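Local atomic coordinates of stage II sporulation E family protein (Thermanaerovibrio acidaminovorans, PDB entry 3RNR), a protein that is of unknown function but probably acts as a metal-dependent protein phosphatase of the PP2C family. Residues V14-M19 against E27-A32; D93-L98 against L104-L109; V167-H172 against Q201-L206. One frame throughout, in Å; residues are numbered along the deposited sequence.

Contact 1: residues V14-M19 against E27-A32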
ATOM      1  N   VAL B  14      -2.803   6.075  -2.118  1.00 25.87           N
ATOM      2  CA  VAL B  14      -4.091   5.918  -2.761  1.00 20.57           C
ATOM      3  C   VAL B  14      -5.173   5.687  -1.709  1.00 23.02           C
ATOM      4  O   VAL B  14      -4.917   5.063  -0.677  1.00 23.50           O
ATOM      5  CB  VAL B  14      -4.057   4.773  -3.819  1.00 26.99           C
ATOM      6  CG1 VAL B  14      -3.438   3.525  -3.253  1.00 27.84           C
ATOM      7  CG2 VAL B  14      -5.470   4.479  -4.354  1.00 34.26           C
ATOM      8  N   VAL B  15      -6.359   6.228  -1.963  1.00 19.45           N
ATOM      9  CA  VAL B  15      -7.544   5.878  -1.203  1.00 19.17           C
ATOM     10  C   VAL B  15      -8.614   5.454  -2.184  1.00 27.92           C
ATOM     11  O   VAL B  15      -8.737   6.033  -3.270  1.00 22.54           O
ATOM     12  CB  VAL B  15      -8.069   7.062  -0.336  1.00 26.01           C
ATOM     13  CG1 VAL B  15      -7.082   7.376   0.804  1.00 25.14           C
ATOM     14  CG2 VAL B  15      -8.328   8.323  -1.207  1.00 23.09           C
ATOM     15  N   VAL B  16      -9.392   4.451  -1.798  1.00 22.53           N
ATOM     16  CA  VAL B  16     -10.473   3.936  -2.632  1.00 23.25           C
ATOM     17  C   VAL B  16     -11.688   3.656  -1.757  1.00 28.74           C
ATOM     18  O   VAL B  16     -11.547   3.079  -0.685  1.00 31.64           O
ATOM     19  CB  VAL B  16     -10.077   2.596  -3.296  1.00 23.06           C
ATOM     20  CG1 VAL B  16     -11.217   2.094  -4.160  1.00 30.22           C
ATOM     21  CG2 VAL B  16      -8.815   2.756  -4.159  1.00 22.56           C
ATOM     22  N   ASP B  17     -12.875   4.058  -2.196  1.00 24.52           N
ATOM     23  CA  ASP B  17     -14.086   3.638  -1.480  1.00 27.33           C
ATOM     24  C   ASP B  17     -15.217   3.173  -2.375  1.00 26.76           C
ATOM     25  O   ASP B  17     -15.526   3.810  -3.381  1.00 27.97           O
ATOM     26  CB  ASP B  17     -14.567   4.723  -0.521  1.00 30.12           C
ATOM     27  CG  ASP B  17     -14.151   4.439   0.914  1.00 42.34           C
ATOM     28  OD1 ASP B  17     -13.379   5.236   1.486  1.00 37.18           O
ATOM     29  OD2 ASP B  17     -14.592   3.405   1.440  1.00 51.53           O
ATOM     30  N   GLY B  18     -15.844   2.058  -2.015  1.00 24.82           N
ATOM     31  CA  GLY B  18     -16.956   1.565  -2.812  1.00 24.52           C
ATOM     32  C   GLY B  18     -18.102   2.554  -2.741  1.00 26.76           C
ATOM     33  O   GLY B  18     -18.204   3.323  -1.775  1.00 29.73           O
HETATM   34  N   MSE B  19     -18.981   2.525  -3.738  1.00 27.37           N
HETATM   35  CA  MSE B  19     -20.100   3.457  -3.750  1.00 35.56           C
HETATM   36  C   MSE B  19     -21.179   2.728  -2.967  1.00 36.32           C
HETATM   37  O   MSE B  19     -21.766   1.750  -3.446  1.00 32.48           O
HETATM   38  CB  MSE B  19     -20.621   3.666  -5.183  1.00 33.53           C
HETATM   39  CG  MSE B  19     -19.641   4.280  -6.182  1.00 33.10           C
HETATM   40 SE   MSE B  19     -19.764   6.177  -6.094  0.77 53.12          SE
HETATM   41  CE  MSE B  19     -21.412   6.458  -7.105  1.00 32.81           C
ATOM     42  N   GLU B  27     -16.490  -5.000  -3.129  1.00 26.55           N
ATOM     43  CA  GLU B  27     -15.862  -5.786  -4.179  1.00 27.77           C
ATOM     44  C   GLU B  27     -15.368  -4.912  -5.328  1.00 26.30           C
ATOM     45  O   GLU B  27     -14.317  -5.185  -5.898  1.00 25.28           O
ATOM     46  CB  GLU B  27     -16.830  -6.856  -4.703  1.00 30.30           C
ATOM     47  CG  GLU B  27     -17.146  -7.927  -3.675  1.00 37.31           C
ATOM     48  CD  GLU B  27     -18.173  -8.931  -4.186  1.00 46.87           C
ATOM     49  OE1 GLU B  27     -17.805  -9.777  -5.020  1.00 50.09           O
ATOM     50  OE2 GLU B  27     -19.343  -8.861  -3.764  1.00 42.16           O
ATOM     51  N   ALA B  28     -16.123  -3.877  -5.687  1.00 23.73           N
ATOM     52  CA  ALA B  28     -15.641  -2.912  -6.682  1.00 24.70           C
ATOM     53  C   ALA B  28     -14.370  -2.214  -6.195  1.00 29.90           C
ATOM     54  O   ALA B  28     -13.407  -2.049  -6.948  1.00 27.47           O
ATOM     55  CB  ALA B  28     -16.707  -1.865  -6.971  1.00 20.99           C
ATOM     56  N   ALA B  29     -14.396  -1.771  -4.942  1.00 22.29           N
ATOM     57  CA  ALA B  29     -13.256  -1.079  -4.353  1.00 24.97           C
ATOM     58  C   ALA B  29     -12.029  -1.986  -4.338  1.00 25.21           C
ATOM     59  O   ALA B  29     -10.921  -1.524  -4.599  1.00 26.41           O
ATOM     60  CB  ALA B  29     -13.581  -0.599  -2.951  1.00 25.19           C
ATOM     61  N   GLN B  30     -12.222  -3.280  -4.068  1.00 26.20           N
ATOM     62  CA  GLN B  30     -11.086  -4.206  -4.081  1.00 27.09           C
ATOM     63  C   GLN B  30     -10.408  -4.266  -5.439  1.00 25.58           C
ATOM     64  O   GLN B  30      -9.185  -4.292  -5.519  1.00 27.84           O
ATOM     65  CB  GLN B  30     -11.514  -5.611  -3.647  1.00 28.62           C
ATOM     66  CG  GLN B  30     -11.840  -5.691  -2.172  1.00 28.22           C
ATOM     67  CD  GLN B  30     -12.656  -6.906  -1.819  1.00 35.04           C
ATOM     68  OE1 GLN B  30     -12.950  -7.744  -2.675  1.00 32.55           O
ATOM     69  NE2 GLN B  30     -13.039  -7.005  -0.557  1.00 31.10           N
ATOM     70  N   ARG B  31     -11.196  -4.312  -6.512  1.00 24.74           N
ATOM     71  CA  ARG B  31     -10.606  -4.375  -7.846  1.00 25.93           C
ATOM     72  C   ARG B  31      -9.881  -3.092  -8.158  1.00 24.02           C
ATOM     73  O   ARG B  31      -8.814  -3.107  -8.763  1.00 25.58           O
ATOM     74  CB  ARG B  31     -11.667  -4.607  -8.925  1.00 26.81           C
ATOM     75  CG  ARG B  31     -11.922  -6.068  -9.191  1.00 36.53           C
ATOM     76  CD  ARG B  31     -13.039  -6.591  -8.337  1.00 37.71           C
ATOM     77  NE  ARG B  31     -13.209  -8.017  -8.551  1.00 41.87           N
ATOM     78  CZ  ARG B  31     -13.521  -8.875  -7.589  1.00 55.27           C
ATOM     79  NH1 ARG B  31     -13.722  -8.438  -6.351  1.00 50.92           N
ATOM     80  NH2 ARG B  31     -13.639 -10.166  -7.872  1.00 54.31           N
ATOM     81  N   ALA B  32     -10.467  -1.976  -7.756  1.00 21.86           N
ATOM     82  CA  ALA B  32      -9.841  -0.683  -8.012  1.00 26.74           C
ATOM     83  C   ALA B  32      -8.522  -0.541  -7.250  1.00 26.45           C
ATOM     84  O   ALA B  32      -7.518  -0.101  -7.793  1.00 26.10           O
ATOM     85  CB  ALA B  32     -10.812   0.466  -7.660  1.00 21.42           C
TER
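The strand that ends in the Asp-Gly signature of the PP2C phosphatases meets the following helix here, with Val-16 and Gly-18 packed against Ala-29 and Ala-32. Strand 14-18 and helix 27-32 run nearly antiparallel at 155°, and their axes approach to 6.7 Å. Such closeness depends on small residues: Gly-18 and Ala-29 bring their CA atoms to 4.8 Å, and Ala-29 CB sits 3.6 Å from the peptide nitrogen Gly-18 N. One branch of Val-16 does the rest. With chi1 at -180°, CG1 lies anti to the backbone nitrogen and reaches the helix, where it touches Ala-29 CB at 3.8 Å and Ala-32 CB at 3.9 Å. CG1 therefore rests against methyls one helical turn apart, and it also brushes the backbone carbonyl oxygen Ala-29 O at 3.7 Å. Asp-17 turns its side chain to the other side of the strand, where Ser-164 holds its carboxylate and a glycerol binds both the carboxylate and Gly-18 N; in metal-dependent relatives the aspartate of this motif is a metal ligand. Ala-32, besides meeting Val-16, also touches Ala-53 of helix 46-63. The contact, buried between the sheet and the helical layer, is thus held by van der Waals packing of methyl groups against each other and against backbone, with no hydrogen bond across it, while the Asp-17 carboxylate points away from the helix.

Contact 2: residues D93-L98 against L104-L109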
ATOM      1  N   ASP B  93     -15.671  11.764  -5.552  1.00 24.88           N
ATOM      2  CA  ASP B  93     -15.608  12.731  -4.457  1.00 28.25           C
ATOM      3  C   ASP B  93     -14.394  12.602  -3.531  1.00 25.93           C
ATOM      4  O   ASP B  93     -14.356  13.255  -2.493  1.00 26.57           O
ATOM      5  CB  ASP B  93     -16.908  12.730  -3.652  1.00 29.02           C
ATOM      6  CG  ASP B  93     -17.153  11.408  -2.982  1.00 36.80           C
ATOM      7  OD1 ASP B  93     -16.496  10.436  -3.392  1.00 35.40           O
ATOM      8  OD2 ASP B  93     -17.978  11.334  -2.050  1.00 47.82           O
ATOM      9  N   CYS B  94     -13.465  11.697  -3.827  1.00 24.60           N
ATOM     10  CA  CYS B  94     -12.204  11.685  -3.080  1.00 26.39           C
ATOM     11  C   CYS B  94     -11.403  12.929  -3.442  1.00 33.83           C
ATOM     12  O   CYS B  94     -11.591  13.490  -4.516  1.00 30.29           O
ATOM     13  CB  CYS B  94     -11.396  10.435  -3.381  1.00 23.01           C
ATOM     14  SG  CYS B  94     -12.146   8.932  -2.767  1.00 26.15           S
ATOM     15  N   ARG B  95     -10.520  13.377  -2.553  1.00 24.76           N
ATOM     16  CA  ARG B  95      -9.867  14.669  -2.765  1.00 24.41           C
ATOM     17  C   ARG B  95      -8.353  14.589  -2.659  1.00 27.27           C
ATOM     18  O   ARG B  95      -7.814  13.757  -1.930  1.00 24.82           O
ATOM     19  CB  ARG B  95     -10.417  15.719  -1.786  1.00 26.16           C
ATOM     20  CG  ARG B  95     -11.929  15.930  -1.919  1.00 27.31           C
ATOM     21  CD  ARG B  95     -12.460  17.055  -1.040  1.00 29.24           C
ATOM     22  NE  ARG B  95     -12.256  16.872   0.402  1.00 30.87           N
ATOM     23  CZ  ARG B  95     -12.948  16.035   1.170  1.00 33.42           C
ATOM     24  NH1 ARG B  95     -13.867  15.232   0.643  1.00 34.61           N
ATOM     25  NH2 ARG B  95     -12.701  15.980   2.468  1.00 30.10           N
ATOM     26  N   VAL B  96      -7.676  15.466  -3.396  1.00 24.96           N
ATOM     27  CA  VAL B  96      -6.220  15.565  -3.354  1.00 21.94           C
ATOM     28  C   VAL B  96      -5.786  16.940  -2.845  1.00 24.73           C
ATOM     29  O   VAL B  96      -6.229  17.961  -3.370  1.00 25.71           O
ATOM     30  CB  VAL B  96      -5.604  15.355  -4.746  1.00 23.36           C
ATOM     31  CG1 VAL B  96      -4.060  15.310  -4.643  1.00 24.09           C
ATOM     32  CG2 VAL B  96      -6.158  14.068  -5.390  1.00 18.61           C
ATOM     33  N   TYR B  97      -4.916  16.957  -1.836  1.00 24.87           N
ATOM     34  CA  TYR B  97      -4.366  18.189  -1.264  1.00 24.64           C
ATOM     35  C   TYR B  97      -2.843  18.229  -1.353  1.00 28.42           C
ATOM     36  O   TYR B  97      -2.174  17.231  -1.093  1.00 25.60           O
ATOM     37  CB  TYR B  97      -4.752  18.311   0.217  1.00 24.84           C
ATOM     38  CG  TYR B  97      -6.237  18.481   0.415  1.00 25.18           C
ATOM     39  CD1 TYR B  97      -6.804  19.752   0.495  1.00 24.55           C
ATOM     40  CD2 TYR B  97      -7.074  17.380   0.488  1.00 26.50           C
ATOM     41  CE1 TYR B  97      -8.184  19.920   0.657  1.00 26.78           C
ATOM     42  CE2 TYR B  97      -8.449  17.533   0.648  1.00 29.13           C
ATOM     43  CZ  TYR B  97      -8.996  18.805   0.725  1.00 27.48           C
ATOM     44  OH  TYR B  97     -10.357  18.946   0.886  1.00 28.70           O
ATOM     45  N   LEU B  98      -2.304  19.398  -1.688  1.00 28.29           N
ATOM     46  CA  LEU B  98      -0.877  19.646  -1.586  1.00 32.46           C
ATOM     47  C   LEU B  98      -0.525  20.030  -0.150  1.00 34.04           C
ATOM     48  O   LEU B  98      -1.181  20.894   0.435  1.00 32.08           O
ATOM     49  CB  LEU B  98      -0.498  20.807  -2.510  1.00 26.63           C
ATOM     50  CG  LEU B  98       0.969  21.231  -2.483  1.00 31.67           C
ATOM     51  CD1 LEU B  98       1.831  20.126  -3.085  1.00 27.63           C
ATOM     52  CD2 LEU B  98       1.153  22.554  -3.254  1.00 33.70           C
ATOM     53  N   LEU B 104      -2.531  22.661   3.894  1.00 31.48           N
ATOM     54  CA  LEU B 104      -3.099  21.803   2.864  1.00 35.26           C
ATOM     55  C   LEU B 104      -3.836  22.684   1.858  1.00 39.54           C
ATOM     56  O   LEU B 104      -4.615  23.558   2.239  1.00 42.10           O
ATOM     57  CB  LEU B 104      -4.073  20.795   3.486  1.00 31.97           C
ATOM     58  CG  LEU B 104      -3.468  19.699   4.357  1.00 36.30           C
ATOM     59  CD1 LEU B 104      -4.566  18.904   5.060  1.00 33.21           C
ATOM     60  CD2 LEU B 104      -2.572  18.782   3.516  1.00 28.87           C
ATOM     61  N   SER B 105      -3.598  22.444   0.577  1.00 31.56           N
ATOM     62  CA  SER B 105      -4.224  23.223  -0.482  1.00 30.97           C
ATOM     63  C   SER B 105      -4.894  22.261  -1.447  1.00 28.39           C
ATOM     64  O   SER B 105      -4.261  21.329  -1.916  1.00 27.43           O
ATOM     65  CB  SER B 105      -3.175  24.054  -1.230  1.00 28.87           C
ATOM     66  OG  SER B 105      -2.644  25.055  -0.380  1.00 42.00           O
ATOM     67  N   ARG B 106      -6.163  22.505  -1.758  1.00 24.50           N
ATOM     68  CA  ARG B 106      -6.931  21.591  -2.597  1.00 26.19           C
ATOM     69  C   ARG B 106      -6.409  21.648  -4.025  1.00 26.28           C
ATOM     70  O   ARG B 106      -6.228  22.743  -4.581  1.00 26.63           O
ATOM     71  CB  ARG B 106      -8.407  22.000  -2.569  1.00 29.51           C
ATOM     72  CG  ARG B 106      -9.300  21.205  -3.496  1.00 32.57           C
ATOM     73  CD  ARG B 106      -9.855  19.991  -2.815  1.00 41.32           C
ATOM     74  NE  ARG B 106     -10.738  19.208  -3.681  1.00 45.66           N
ATOM     75  CZ  ARG B 106     -12.070  19.223  -3.622  1.00 40.78           C
ATOM     76  NH1 ARG B 106     -12.697  19.989  -2.738  1.00 35.51           N
ATOM     77  NH2 ARG B 106     -12.774  18.458  -4.444  1.00 37.19           N
ATOM     78  N   LEU B 107      -5.999  20.492  -4.547  1.00 23.06           N
ATOM     79  CA  LEU B 107      -5.679  20.313  -5.971  1.00 27.04           C
ATOM     80  C   LEU B 107      -6.802  19.920  -6.925  1.00 26.62           C
ATOM     81  O   LEU B 107      -6.856  20.377  -8.070  1.00 23.76           O
ATOM     82  CB  LEU B 107      -4.461  19.396  -6.163  1.00 26.69           C
ATOM     83  CG  LEU B 107      -3.237  19.793  -5.333  1.00 27.59           C
ATOM     84  CD1 LEU B 107      -2.096  18.799  -5.562  1.00 29.58           C
ATOM     85  CD2 LEU B 107      -2.787  21.230  -5.613  1.00 29.16           C
ATOM     86  N   SER B 108      -7.648  18.996  -6.479  1.00 23.84           N
ATOM     87  CA  SER B 108      -8.504  18.297  -7.423  1.00 22.67           C
ATOM     88  C   SER B 108      -9.925  18.836  -7.442  1.00 22.72           C
ATOM     89  O   SER B 108     -10.315  19.617  -6.572  1.00 22.95           O
ATOM     90  CB  SER B 108      -8.570  16.827  -6.997  1.00 24.59           C
ATOM     91  OG  SER B 108      -8.997  16.747  -5.636  1.00 25.53           O
ATOM     92  N   LEU B 109     -10.707  18.354  -8.402  0.53 25.31           N
ATOM     93  CA  LEU B 109     -12.099  18.747  -8.546  0.53 28.33           C
ATOM     94  C   LEU B 109     -12.952  17.533  -8.233  0.53 26.65           C
ATOM     95  O   LEU B 109     -12.569  16.411  -8.559  0.53 25.48           O
ATOM     96  CB  LEU B 109     -12.384  19.189  -9.982  0.53 29.03           C
ATOM     97  CG  LEU B 109     -13.662  20.008 -10.166  0.53 30.85           C
ATOM     98  CD1 LEU B 109     -13.466  21.405  -9.604  0.53 35.93           C
ATOM     99  CD2 LEU B 109     -14.055  20.074 -11.629  0.53 36.35           C
TER
HETATM  100  O   HOH W   1     -11.678  15.921  -5.768  1.00 27.37           O
HETATM  101  O   HOH W   2      -0.434  23.885   0.560  1.00 35.96           O
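Strands 95-98 and 104-106 form an antiparallel hairpin whose short axes approach to 4.3 Å at 132°, with Leu-98 and Ser-105 as a hydrogen-bonded pair and Tyr-97 and Arg-106 as a non-hydrogen-bonded one. Leu-98 N donates to Ser-105 O at 2.8 Å and Ser-105 N returns a bond to Leu-98 O; Leu-107 N then binds Val-96 O. Beyond that a side chain takes over the ladder: Val-96 N donates to the hydroxyl Ser-108 OG at 2.9 Å. The Ser-108 chi1 of 55° sets that oxygen between its own backbone nitrogen and carbonyl carbon, facing the neighbouring strand. A water bound to Ser-108 OG also bridges Cys-94 O and Arg-106 NH2.

On the face that carries Tyr-97, the aliphatic chain of Arg-106 runs obliquely along the phenol, its CD 3.8 Å from Tyr-97 CZ. Arg-95 crosses Arg-106 at about a right angle and lays its CD over the centre of the Arg-106 guanidinium, 3.4 Å from Arg-106 CZ; the two guanidinium planes stand 64° apart. An in-plane hydrogen bond of 2.9 Å from Arg-95 NE to Tyr-97 OH joins the guanidinium edge to the edge of the phenol and helps to orient both. The face that carries Leu-98 is partly apolar: Leu-107 CD2 meets Leu-98 CB at 3.9 Å, and Trp-88 of strand 85-91 touches Val-96 and Leu-107. Ser-105 on the same face binds through OG a water shared with Leu-98 O.

The two arginines are close, but each has an acid of its own, Asp-165 for Arg-95 and Asp-110 for Arg-106. Their like charges are thus probably offset, and what passes between them is mainly a methylene resting on a guanidinium face.

Contact 3: residues V167-H172 against Q201-L206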
ATOM      1  N   VAL B 167     -20.223  10.123   2.628  1.00 45.65           N
ATOM      2  CA  VAL B 167     -21.195   9.607   3.585  1.00 48.77           C
ATOM      3  C   VAL B 167     -21.615   8.176   3.233  1.00 57.09           C
ATOM      4  O   VAL B 167     -22.037   7.408   4.104  1.00 56.28           O
ATOM      5  CB  VAL B 167     -22.443  10.522   3.654  1.00 58.09           C
ATOM      6  CG1 VAL B 167     -23.157  10.550   2.307  1.00 58.79           C
ATOM      7  CG2 VAL B 167     -23.386  10.065   4.754  1.00 61.78           C
ATOM      8  N   TYR B 168     -21.478   7.833   1.953  1.00 60.54           N
ATOM      9  CA  TYR B 168     -21.923   6.551   1.401  1.00 67.41           C
ATOM     10  C   TYR B 168     -21.043   5.357   1.808  1.00 63.56           C
ATOM     11  O   TYR B 168     -21.346   4.215   1.470  1.00 64.98           O
ATOM     12  CB  TYR B 168     -21.983   6.640  -0.134  1.00 76.15           C
ATOM     13  CG  TYR B 168     -20.670   7.062  -0.778  1.00 67.42           C
ATOM     14  CD1 TYR B 168     -19.617   6.160  -0.914  1.00 59.91           C
ATOM     15  CD2 TYR B 168     -20.478   8.365  -1.234  1.00 64.29           C
ATOM     16  CE1 TYR B 168     -18.402   6.547  -1.489  1.00 56.73           C
ATOM     17  CE2 TYR B 168     -19.266   8.761  -1.812  1.00 45.17           C
ATOM     18  CZ  TYR B 168     -18.243   7.844  -1.938  1.00 51.53           C
ATOM     19  OH  TYR B 168     -17.052   8.227  -2.503  1.00 56.78           O
ATOM     20  N   ARG B 169     -19.945   5.626   2.506  1.00 57.62           N
ATOM     21  CA  ARG B 169     -18.930   4.603   2.768  1.00 51.30           C
ATOM     22  C   ARG B 169     -19.390   3.439   3.647  1.00 50.53           C
ATOM     23  O   ARG B 169     -20.147   3.622   4.604  1.00 54.56           O
ATOM     24  CB  ARG B 169     -17.669   5.251   3.350  1.00 44.24           C
ATOM     25  CG  ARG B 169     -16.964   6.163   2.361  1.00 40.65           C
ATOM     26  CD  ARG B 169     -16.179   7.266   3.060  1.00 43.27           C
ATOM     27  NE  ARG B 169     -15.022   6.772   3.794  1.00 51.86           N
ATOM     28  CZ  ARG B 169     -14.737   7.120   5.044  1.00 55.27           C
ATOM     29  NH1 ARG B 169     -13.663   6.621   5.642  1.00 50.53           N
ATOM     30  NH2 ARG B 169     -15.529   7.962   5.696  1.00 45.27           N
ATOM     31  N   SER B 170     -18.933   2.236   3.300  1.00 51.23           N
ATOM     32  CA  SER B 170     -19.129   1.056   4.144  1.00 51.15           C
ATOM     33  C   SER B 170     -18.323   1.239   5.434  1.00 51.96           C
ATOM     34  O   SER B 170     -17.257   1.854   5.424  1.00 44.45           O
ATOM     35  CB  SER B 170     -18.676  -0.218   3.412  1.00 51.53           C
ATOM     36  OG  SER B 170     -17.295  -0.151   3.035  1.00 44.11           O
ATOM     37  N   LEU B 171     -18.824   0.698   6.541  1.00 63.20           N
ATOM     38  CA  LEU B 171     -18.169   0.873   7.835  1.00 66.57           C
ATOM     39  C   LEU B 171     -17.019  -0.115   8.046  1.00 59.91           C
ATOM     40  O   LEU B 171     -17.210  -1.331   7.989  1.00 64.95           O
ATOM     41  CB  LEU B 171     -19.191   0.762   8.974  1.00 72.46           C
ATOM     42  CG  LEU B 171     -20.414   1.674   8.829  1.00 84.85           C
ATOM     43  CD1 LEU B 171     -21.292   1.613  10.072  1.00 91.25           C
ATOM     44  CD2 LEU B 171     -19.994   3.108   8.533  1.00 84.65           C
ATOM     45  N   HIS B 172     -15.826   0.416   8.286  1.00 52.65           N
ATOM     46  CA  HIS B 172     -14.653  -0.411   8.544  1.00 50.49           C
ATOM     47  C   HIS B 172     -13.715   0.274   9.533  1.00 50.52           C
ATOM     48  O   HIS B 172     -13.719   1.503   9.656  1.00 45.37           O
ATOM     49  CB  HIS B 172     -13.893  -0.692   7.240  1.00 52.86           C
ATOM     50  CG  HIS B 172     -14.596  -1.642   6.320  1.00 55.72           C
ATOM     51  ND1 HIS B 172     -14.602  -3.002   6.520  1.00 58.07           N
ATOM     52  CD2 HIS B 172     -15.310  -1.421   5.187  1.00 58.40           C
ATOM     53  CE1 HIS B 172     -15.296  -3.586   5.553  1.00 63.18           C
ATOM     54  NE2 HIS B 172     -15.732  -2.648   4.734  1.00 60.44           N
ATOM     55  N   GLN B 201     -13.727  14.950   7.157  1.00 42.41           N
ATOM     56  CA  GLN B 201     -14.520  14.521   8.304  1.00 44.92           C
ATOM     57  C   GLN B 201     -13.628  13.763   9.275  1.00 35.54           C
ATOM     58  O   GLN B 201     -12.594  13.236   8.881  1.00 36.05           O
ATOM     59  CB  GLN B 201     -15.681  13.626   7.855  1.00 50.02           C
ATOM     60  CG  GLN B 201     -16.513  14.186   6.703  1.00 53.45           C
ATOM     61  CD  GLN B 201     -17.113  15.543   7.013  1.00 59.08           C
ATOM     62  OE1 GLN B 201     -17.892  15.688   7.951  1.00 60.91           O
ATOM     63  NE2 GLN B 201     -16.747  16.548   6.221  1.00 64.06           N
ATOM     64  N   ASP B 202     -14.041  13.707  10.538  1.00 39.73           N
ATOM     65  CA  ASP B 202     -13.333  12.951  11.574  1.00 45.22           C
ATOM     66  C   ASP B 202     -13.134  11.478  11.218  1.00 47.64           C
ATOM     67  O   ASP B 202     -12.177  10.846  11.662  1.00 44.38           O
ATOM     68  CB  ASP B 202     -14.097  13.039  12.903  1.00 60.60           C
ATOM     69  CG  ASP B 202     -13.894  14.362  13.608  1.00 72.79           C
ATOM     70  OD1 ASP B 202     -12.978  15.111  13.207  1.00 71.00           O
ATOM     71  OD2 ASP B 202     -14.640  14.644  14.573  1.00 79.41           O
ATOM     72  N   ASN B 203     -14.045  10.922  10.428  1.00 39.18           N
ATOM     73  CA  ASN B 203     -13.947   9.512  10.042  1.00 43.74           C
ATOM     74  C   ASN B 203     -13.235   9.263   8.701  1.00 45.02           C
ATOM     75  O   ASN B 203     -13.283   8.151   8.155  1.00 39.13           O
ATOM     76  CB  ASN B 203     -15.302   8.795  10.129  1.00 47.39           C
ATOM     77  CG  ASN B 203     -16.320   9.351   9.158  1.00 57.29           C
ATOM     78  OD1 ASN B 203     -16.055  10.322   8.446  1.00 50.47           O
ATOM     79  ND2 ASN B 203     -17.496   8.725   9.112  1.00 60.25           N
ATOM     80  N   ALA B 204     -12.645  10.317   8.136  1.00 33.47           N
ATOM     81  CA  ALA B 204     -12.018  10.223   6.818  1.00 30.06           C
ATOM     82  C   ALA B 204     -10.947   9.147   6.720  1.00 39.38           C
ATOM     83  O   ALA B 204     -10.238   8.881   7.683  1.00 35.07           O
ATOM     84  CB  ALA B 204     -11.421  11.576   6.410  1.00 31.71           C
ATOM     85  N   THR B 205     -10.825   8.543   5.542  1.00 27.52           N
ATOM     86  CA  THR B 205      -9.708   7.651   5.257  1.00 26.68           C
ATOM     87  C   THR B 205      -8.625   8.482   4.589  1.00 30.90           C
ATOM     88  O   THR B 205      -8.920   9.262   3.680  1.00 26.92           O
ATOM     89  CB  THR B 205     -10.148   6.467   4.351  1.00 33.06           C
ATOM     90  OG1 THR B 205     -11.079   5.643   5.067  1.00 33.37           O
ATOM     91  CG2 THR B 205      -8.963   5.610   3.963  1.00 31.36           C
ATOM     92  N   LEU B 206      -7.381   8.330   5.049  1.00 28.75           N
ATOM     93  CA  LEU B 206      -6.292   9.218   4.655  1.00 27.92           C
ATOM     94  C   LEU B 206      -5.075   8.430   4.234  1.00 25.29           C
ATOM     95  O   LEU B 206      -4.773   7.384   4.819  1.00 25.21           O
ATOM     96  CB  LEU B 206      -5.877  10.119   5.832  1.00 28.60           C
ATOM     97  CG  LEU B 206      -6.893  11.059   6.471  1.00 36.08           C
ATOM     98  CD1 LEU B 206      -6.236  11.827   7.614  1.00 35.61           C
ATOM     99  CD2 LEU B 206      -7.476  12.024   5.429  1.00 27.30           C
TER
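The Arg-169 guanidinium is approached at its edge: the backbone oxygen Asn-203 O lies in its plane, while the hydroxyl of Thr-205 sits 17° out of it. The Asn-203 amide stands almost perpendicular to the guanidinium, at 88°; the two side chains pass alongside each other, pointing opposite ways and without bonding, Asn-203 OD1 3.7 Å from Arg-169 NH2. Across this contact NH1 makes two of the three bonds. Arg-169 NH1 donates to Asn-203 O at 3.0 Å, fairly straight, and to Thr-205 OG1 at 2.8 Å along a more bent path; NH2 adds a weak bond to the same Asn-203 O at 3.3 Å. Asn-203 belongs to the Asp-Asn signature of PP2C phosphatases, carried by a type I turn from Gln-201 to Ala-204, and in metal-dependent relatives the aspartate of this signature, here Asp-202, binds metal. Strand 205-210 leaves directly after the turn. A bend at chi3 (69°) brings the guanidinium round to this turn, while Arg-169 NE is left to pair with Asp-17. Thr-205 OG1 also bonds to Asp-174.

Along the chain the three contacts follow in series. Contact 1 lies on strand 10-18 of the antiparallel five-stranded sheet and its helix 25-41, whereas contacts 2 and 3 reach the mixed sheet, through hairpin 95-106 and strand 205-210. Centres of contacts 1 and 3 are about 13 Å apart, those of 2 and 3 about 16 Å, and those of 1 and 2 about 18 Å, on opposite sides of the chain's centre. Asp-17 and Arg-169 join contacts 1 and 3 by a salt bridge, while Val-15 packs against Cys-94 between the sheets. The arginine thereby ties the two signature regions of the PP2C sandwich together, consistent with a shared active-site end.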